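Local coordinates for protein perosamine synthetase (Caulobacter crescentus, PDB 3BN1) that makes GDP-perosamine from GDP-4-keto-6-deoxy-D-mannose, using pyridoxal 5'-phosphate as cofactor and L-glutamate as the only amino donor, at residues 67-72 against 155-160; 93-98 against 129-134. All coordinates share one frame; numbering follows the deposited sequence.

Interaction 1 (67-72 against 155-160); sequences HLALVA and LVIEDA
Ile157, at the middle of strand 155-159, reaches toward helix 62-72 and sets its terminal methyl against two consecutive helical residues, Ala69 and Leu70. Both meet that methyl at nearly equal distance, Leu70 burying the larger surface. Ala69 CB lies 4.1 Å from Ile157 CD1, and because alanine is a single methyl pointing at the strand, it lets the longer isoleucine do the spanning. That branch is fully stretched, with CG1 anti to the backbone N (chi1 167°) and CD1 continuing outward (chi2 -173°), so CD1 stands well clear of the strand backbone. Leu70 closes on the same methyl from a neighbouring position on the helix, its CD2 4.2 Å from Ile157 CD1. Although its CB does not aim at the strand, leucine is long enough to bring a branch methyl round to it.

The three touching residues are all buried, and their contact is apolar. It is a small one, two carbon pairs and 102 Å² in total, and its side chains bridge a spacing of 8.2 Å between the nearest CA atoms, those of Leu70 and Ile157. The looser side lies toward the start of the strand, where Leu155 also points its CB at the helix but Leu155 CD1 stays 6.8 Å from Leu70 O; that residue is partly exposed and packs on Met73 instead. On the far side of the helix, Val71 is likewise partly exposed.

The arrangement is a helix laid on the central mixed sheet of the aspartate aminotransferase fold. Ile157 also touches Cys179 on strand 179-183 and is hydrogen-bonded through its backbone to Ile130 of strand 127-130, while helix 62-72 is flanked by helix 203-213, through Leu68 and Ala72, and by helix 90-98, through Leu70.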
# COMPACT_ATOMS: atom_id res chain seq x y z
N HIS A 67 8.60 -0.51 -6.15
CA HIS A 67 9.29 -1.35 -5.16
C HIS A 67 9.10 -2.82 -5.52
O HIS A 67 10.06 -3.58 -5.60
CB HIS A 67 8.80 -1.06 -3.68
CG HIS A 67 9.54 -1.85 -2.62
ND1 HIS A 67 9.00 -2.15 -1.38
CD2 HIS A 67 10.80 -2.37 -2.60
CE1 HIS A 67 9.88 -2.85 -0.67
NE2 HIS A 67 10.98 -2.99 -1.39
N LEU A 68 7.84 -3.21 -5.72
CA LEU A 68 7.57 -4.58 -6.03
C LEU A 68 8.36 -5.05 -7.26
O LEU A 68 8.99 -6.12 -7.26
CB LEU A 68 6.07 -4.76 -6.27
CG LEU A 68 5.62 -6.18 -6.64
CD1 LEU A 68 5.97 -7.15 -5.48
CD2 LEU A 68 4.12 -6.12 -6.84
N ALA A 69 8.30 -4.30 -8.36
CA ALA A 69 8.99 -4.78 -9.58
C ALA A 69 10.52 -4.93 -9.36
O ALA A 69 11.18 -5.86 -9.85
CB ALA A 69 8.69 -3.79 -10.71
N LEU A 70 11.12 -3.98 -8.63
CA LEU A 70 12.58 -4.05 -8.43
C LEU A 70 12.90 -5.30 -7.61
O LEU A 70 13.86 -6.04 -7.87
CB LEU A 70 13.03 -2.87 -7.60
CG LEU A 70 12.97 -1.59 -8.41
CD1 LEU A 70 13.14 -0.32 -7.55
CD2 LEU A 70 13.92 -1.58 -9.66
N VAL A 71 12.12 -5.50 -6.56
CA VAL A 71 12.41 -6.66 -5.71
C VAL A 71 12.27 -7.93 -6.57
O VAL A 71 13.18 -8.78 -6.56
CB VAL A 71 11.52 -6.69 -4.48
CG1 VAL A 71 11.74 -8.03 -3.73
CG2 VAL A 71 11.85 -5.48 -3.51
N ALA A 72 11.20 -8.03 -7.36
CA ALA A 72 10.97 -9.17 -8.28
C ALA A 72 12.13 -9.38 -9.24
O ALA A 72 12.56 -10.50 -9.46
CB ALA A 72 9.71 -8.97 -9.08
N LEU A 155 18.99 -4.73 -16.91
CA LEU A 155 17.54 -4.71 -16.97
C LEU A 155 17.11 -3.25 -17.18
O LEU A 155 17.82 -2.30 -16.83
CB LEU A 155 16.97 -5.16 -15.63
CG LEU A 155 17.28 -6.64 -15.36
CD1 LEU A 155 16.97 -6.97 -13.89
CD2 LEU A 155 16.36 -7.42 -16.32
N VAL A 156 15.91 -3.08 -17.73
CA VAL A 156 15.38 -1.75 -17.91
C VAL A 156 13.99 -1.80 -17.29
O VAL A 156 13.21 -2.72 -17.52
CB VAL A 156 15.29 -1.34 -19.43
CG1 VAL A 156 14.62 0.04 -19.62
CG2 VAL A 156 16.68 -1.31 -20.05
N ILE A 157 13.68 -0.80 -16.47
CA ILE A 157 12.35 -0.78 -15.93
C ILE A 157 11.80 0.60 -16.21
O ILE A 157 12.38 1.62 -15.80
CB ILE A 157 12.33 -1.02 -14.41
CG1 ILE A 157 10.94 -0.67 -13.86
CG2 ILE A 157 13.52 -0.27 -13.73
CD1 ILE A 157 10.83 -0.68 -12.36
N GLU A 158 10.70 0.66 -16.94
CA GLU A 158 10.14 1.99 -17.23
C GLU A 158 9.29 2.49 -16.05
O GLU A 158 8.31 1.83 -15.57
CB GLU A 158 9.17 1.92 -18.40
CG GLU A 158 9.64 1.28 -19.75
CD GLU A 158 8.38 1.00 -20.65
OE1 GLU A 158 7.62 1.98 -20.92
OE2 GLU A 158 8.11 -0.20 -21.00
N ASP A 159 9.61 3.69 -15.59
CA ASP A 159 8.69 4.32 -14.63
C ASP A 159 7.71 5.01 -15.58
O ASP A 159 7.95 6.14 -16.08
CB ASP A 159 9.35 5.40 -13.78
CG ASP A 159 8.38 5.94 -12.74
OD1 ASP A 159 7.15 5.67 -12.84
OD2 ASP A 159 8.86 6.60 -11.79
N ALA A 160 6.61 4.35 -15.89
CA ALA A 160 5.66 4.94 -16.85
C ALA A 160 4.48 5.61 -16.16
O ALA A 160 3.41 5.73 -16.76
CB ALA A 160 5.14 3.87 -17.81

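Interaction 2 (93-98 against 129-134); sequences NSVTYC and AIMPVH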
# COMPACT_ATOMS: atom_id res chain seq x y z
N ASN A 93 13.28 6.51 -4.42
CA ASN A 93 12.98 5.86 -3.13
C ASN A 93 12.79 4.39 -3.28
O ASN A 93 13.21 3.57 -2.45
CB ASN A 93 11.71 6.42 -2.42
CG ASN A 93 11.94 7.85 -1.88
OD1 ASN A 93 13.09 8.29 -1.72
ND2 ASN A 93 10.84 8.55 -1.56
N SER A 94 12.15 4.03 -4.39
CA SER A 94 11.89 2.61 -4.68
C SER A 94 13.19 1.76 -4.68
O SER A 94 13.22 0.64 -4.17
CB SER A 94 11.03 2.46 -5.97
OG SER A 94 11.74 2.72 -7.18
N VAL A 95 14.29 2.34 -5.16
CA VAL A 95 15.58 1.66 -5.22
C VAL A 95 16.13 1.62 -3.79
O VAL A 95 16.60 0.59 -3.27
CB VAL A 95 16.54 2.43 -6.16
CG1 VAL A 95 18.03 1.99 -6.12
CG2 VAL A 95 15.96 2.50 -7.57
N THR A 96 15.94 2.76 -3.15
CA THR A 96 16.38 2.87 -1.80
C THR A 96 15.75 1.80 -0.97
O THR A 96 16.43 1.24 -0.14
CB THR A 96 16.01 4.23 -1.25
OG1 THR A 96 16.94 5.16 -1.81
CG2 THR A 96 16.29 4.28 0.28
N TYR A 97 14.47 1.54 -1.17
CA TYR A 97 13.82 0.56 -0.34
C TYR A 97 14.45 -0.81 -0.56
O TYR A 97 14.36 -1.69 0.33
CB TYR A 97 12.37 0.40 -0.70
CG TYR A 97 11.46 1.59 -0.67
CD1 TYR A 97 11.68 2.67 0.17
CD2 TYR A 97 10.36 1.63 -1.51
CE1 TYR A 97 10.81 3.80 0.15
CE2 TYR A 97 9.52 2.70 -1.53
CZ TYR A 97 9.68 3.76 -0.65
OH TYR A 97 8.79 4.81 -0.64
N CYS A 98 15.06 -1.04 -1.72
CA CYS A 98 15.67 -2.37 -1.95
C CYS A 98 16.97 -2.45 -1.20
O CYS A 98 17.52 -3.52 -1.07
CB CYS A 98 15.96 -2.64 -3.43
SG CYS A 98 14.41 -2.60 -4.36
N ALA A 129 20.32 -2.28 -13.38
CA ALA A 129 19.19 -1.77 -14.12
C ALA A 129 19.26 -0.29 -14.32
O ALA A 129 20.01 0.41 -13.63
CB ALA A 129 17.89 -2.06 -13.35
N ILE A 130 18.46 0.13 -15.31
CA ILE A 130 18.30 1.54 -15.69
C ILE A 130 16.80 1.76 -15.62
O ILE A 130 16.00 0.94 -16.11
CB ILE A 130 18.74 1.86 -17.15
CG1 ILE A 130 20.21 1.49 -17.40
CG2 ILE A 130 18.60 3.36 -17.44
CD1 ILE A 130 20.51 1.10 -18.86
N MET A 131 16.44 2.88 -15.00
CA MET A 131 15.03 3.26 -14.87
C MET A 131 14.71 4.54 -15.66
O MET A 131 14.71 5.67 -15.14
CB MET A 131 14.66 3.43 -13.38
CG MET A 131 13.18 3.77 -13.19
SD MET A 131 12.79 4.21 -11.43
CE MET A 131 13.10 2.55 -10.60
N PRO A 132 14.36 4.37 -16.92
CA PRO A 132 13.92 5.54 -17.67
C PRO A 132 12.54 5.98 -17.08
O PRO A 132 11.70 5.15 -16.69
CB PRO A 132 13.81 5.02 -19.12
CG PRO A 132 13.54 3.56 -18.91
CD PRO A 132 14.49 3.19 -17.81
N VAL A 133 12.32 7.29 -16.98
CA VAL A 133 11.04 7.78 -16.52
C VAL A 133 10.44 8.60 -17.66
O VAL A 133 11.07 9.54 -18.15
CB VAL A 133 11.16 8.66 -15.28
CG1 VAL A 133 9.80 9.24 -14.89
CG2 VAL A 133 11.89 7.92 -14.15
N HIS A 134 9.19 8.28 -18.02
CA HIS A 134 8.50 8.99 -19.12
C HIS A 134 7.76 10.22 -18.54
O HIS A 134 6.58 10.21 -18.28
CB HIS A 134 7.57 8.01 -19.90
CG HIS A 134 8.19 6.69 -20.24
ND1 HIS A 134 9.46 6.56 -20.75
CD2 HIS A 134 7.66 5.43 -20.27
CE1 HIS A 134 9.73 5.29 -20.99
NE2 HIS A 134 8.64 4.58 -20.74
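Met131 brings its terminal methyl up to helix 90-98, where CE meets two successive residues, Ser94 and Val95. The apolar part is the pair with Val95: CG2 and CE are 4.2 Å apart, and the two side chains run past each other in opposite directions. CG2 is the branch beside the backbone N of Val95. On the other side, Met131 runs straight out from its backbone, CG anti to N (chi1 -178°) and SD extended beyond it, then bends at the sulfur (chi3 -67°). Methionine suits the place because a long unbranched chain can cross from backbones whose closest CA atoms, those of Val95 and Met131, stand 9.8 Å apart, and can still turn its last methyl to fit.

This is a helix covering one face of the large mixed sheet in the aspartate aminotransferase fold, at the point where strand 127-130 has just given way to loop. Met131 keeps a backbone hydrogen bond to Ile82 of the adjacent strand 80-84, and its side chain also rests on Ile157.

The second kind of meeting is that of a polar atom with a methyl: Ser94 OG lies 3.7 Å from Met131 CE, a van der Waals contact. A hydroxyl is tolerable in this buried spot because its polar need is met inside its own helix, by a hydrogen bond between OG and Ser91 O. Serine is small enough to let Leu66 and Leu70 of helix 62-72 pack against it as well.

In the fold
Interactions 1 and 2 have centres 7 Å apart and share the large sheet, in which strands 155-159 and 127-130 are parallel neighbours. Along the chain the order is 67-72, 93-98, 129-134, 155-160, so interaction 2 is nested within the loop that interaction 1 closes. The two helices touch as well, Leu70 CD1 lying 3.4 Å from Ser94 OG. On the sheet side, Asp159 N and Pro132 O, 2.8 Å apart, are probably hydrogen-bonded, as are the side chains of Glu158 and His134. The two contacts adjoin in the buried interior on the same side of the chain's centre, and the strand of interaction 1 ends in Asp159, close to N1 of the modified lysine at position 188.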